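Local coordinates for protein AxyAgu115A (Amphibacillus xylanus NBRC 15112, PDB 6NPS) that is a family GH115 glycoside hydrolase that probably acts as an alpha-glucuronidase, releasing glucuronic acid side groups from glucuronoxylan-type hemicellulose, at residues D412-G415 with Y420-I423. The protein carries 3 engineered substitutions. Residues are numbered along the deposited sequence; the frame is centred on the assembly and turned at random.
Sequences DYHG and YEWI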
loop_
_atom_site.group_PDB
_atom_site.type_symbol
_atom_site.label_atom_id
_atom_site.label_comp_id
_atom_site.label_asym_id
_atom_site.label_seq_id
_atom_site.Cartn_x
_atom_site.Cartn_y
_atom_site.Cartn_z
ATOM N N ASP A 412 -15.883 26.200 -10.986
ATOM C CA ASP A 412 -14.552 26.368 -10.408
ATOM C C ASP A 412 -14.754 26.562 -8.918
ATOM O O ASP A 412 -15.678 27.266 -8.517
ATOM C CB ASP A 412 -13.862 27.574 -11.055
ATOM C CG ASP A 412 -12.366 27.681 -10.751
ATOM O OD1 ASP A 412 -11.999 28.006 -9.598
ATOM O OD2 ASP A 412 -11.553 27.490 -11.697
ATOM N N TYR A 413 -13.940 25.915 -8.095
ATOM C CA TYR A 413 -14.123 26.060 -6.662
ATOM C C TYR A 413 -12.820 25.811 -5.920
ATOM O O TYR A 413 -12.138 24.814 -6.154
ATOM C CB TYR A 413 -15.198 25.107 -6.156
ATOM C CG TYR A 413 -15.451 25.218 -4.666
ATOM C CD1 TYR A 413 -15.849 26.435 -4.094
ATOM C CD2 TYR A 413 -15.336 24.095 -3.836
ATOM C CE1 TYR A 413 -16.083 26.555 -2.726
ATOM C CE2 TYR A 413 -15.608 24.188 -2.499
ATOM C CZ TYR A 413 -15.971 25.415 -1.949
ATOM O OH TYR A 413 -16.219 25.514 -0.625
ATOM N N HIS A 414 -12.530 26.667 -4.972
ATOM C CA HIS A 414 -11.362 26.542 -4.108
ATOM C C HIS A 414 -11.904 26.169 -2.735
ATOM O O HIS A 414 -12.369 27.041 -1.999
ATOM C CB HIS A 414 -10.609 27.870 -4.111
ATOM C CG HIS A 414 -9.348 27.880 -3.309
ATOM N ND1 HIS A 414 -8.260 27.086 -3.617
ATOM C CD2 HIS A 414 -8.990 28.606 -2.217
ATOM C CE1 HIS A 414 -7.285 27.335 -2.758
ATOM N NE2 HIS A 414 -7.705 28.249 -1.901
ATOM N N GLY A 415 -11.843 24.895 -2.371
ATOM C CA GLY A 415 -12.418 24.462 -1.105
ATOM C C GLY A 415 -12.528 22.952 -1.091
ATOM O O GLY A 415 -11.964 22.281 -1.952
ATOM N N TYR A 420 -11.104 22.432 -7.580
ATOM C CA TYR A 420 -10.955 22.231 -9.013
ATOM C C TYR A 420 -10.866 23.603 -9.658
ATOM O O TYR A 420 -11.823 24.410 -9.637
ATOM C CB TYR A 420 -12.083 21.378 -9.606
ATOM C CG TYR A 420 -13.488 21.845 -9.346
ATOM C CD1 TYR A 420 -14.106 21.651 -8.106
ATOM C CD2 TYR A 420 -14.221 22.414 -10.376
ATOM C CE1 TYR A 420 -15.399 22.090 -7.891
ATOM C CE2 TYR A 420 -15.508 22.858 -10.179
ATOM C CZ TYR A 420 -16.095 22.684 -8.947
ATOM O OH TYR A 420 -17.384 23.127 -8.791
ATOM N N GLU A 421 -9.684 23.890 -10.189
ATOM C CA GLU A 421 -9.401 25.260 -10.599
ATOM C C GLU A 421 -8.445 25.353 -11.776
ATOM O O GLU A 421 -8.010 26.465 -12.079
ATOM C CB GLU A 421 -8.763 26.081 -9.445
ATOM C CG GLU A 421 -9.364 25.929 -8.059
ATOM C CD GLU A 421 -8.659 26.816 -7.023
ATOM O OE1 GLU A 421 -8.610 28.053 -7.225
ATOM O OE2 GLU A 421 -8.146 26.275 -6.018
ATOM N N TRP A 422 -8.065 24.247 -12.426
ATOM C CA TRP A 422 -6.995 24.323 -13.411
ATOM C C TRP A 422 -7.553 24.474 -14.835
ATOM O O TRP A 422 -7.325 25.484 -15.510
ATOM C CB TRP A 422 -6.127 23.058 -13.273
ATOM C CG TRP A 422 -5.035 22.944 -14.277
ATOM C CD1 TRP A 422 -4.112 23.891 -14.594
ATOM C CD2 TRP A 422 -4.747 21.805 -15.082
ATOM N NE1 TRP A 422 -3.255 23.412 -15.554
ATOM C CE2 TRP A 422 -3.625 22.134 -15.881
ATOM C CE3 TRP A 422 -5.340 20.549 -15.220
ATOM C CZ2 TRP A 422 -3.073 21.247 -16.808
ATOM C CZ3 TRP A 422 -4.798 19.651 -16.161
ATOM C CH2 TRP A 422 -3.670 20.008 -16.939
ATOM N N ILE A 423 -8.254 23.451 -15.304
ATOM C CA ILE A 423 -8.861 23.424 -16.631
ATOM C C ILE A 423 -10.304 22.987 -16.453
ATOM O O ILE A 423 -10.594 22.166 -15.575
ATOM C CB ILE A 423 -8.109 22.456 -17.578
ATOM C CG1 ILE A 423 -6.714 22.943 -17.879
ATOM C CG2 ILE A 423 -8.776 22.365 -18.931
ATOM C CD1 ILE A 423 -6.034 22.029 -18.899
#
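Tyr-420 O takes a hydrogen bond of 3.0 Å from Tyr-413 N, tilted 23° from the carbonyl plane, with a weaker CA-H...O contact from Asp-412 CA. The return bond from Tyr-420 N to Tyr-413 O, also 3.0 Å, makes Tyr-413 and Tyr-420 an antiparallel hydrogen-bonded pair, a single bridge within the loop following strand 405-410 of the family's TIM-type barrel. With chi1 at 54°, CG of Tyr-420 sits between backbone N and carbonyl carbon, which folds the ring back over its partner: Tyr-413 N lies over the ring centre, and Tyr-413 CB reaches Tyr-420 CE1 at 3.5 Å. Tyr-420 OH bonds to Asn-386 O. Cutting Tyr-420 back to an alanine is likely to uncover Tyr-413 N and CB and leave Asn-386 O without its hydroxyl partner. Beyond the bridge, the extended Glu-421 chain passes Tyr-413 O and meets His-414 ND1 through OE2, from the syn side but 33° out of the carboxylate plane; the bond is bent, and its 2.5 Å length is doubtfully short. Bonding through ND1, with the rings of Trp-645 and Trp-218, probably limits imidazole rotation, beside the close carboxylates of Glu-421, Asp-412 and Asp-177.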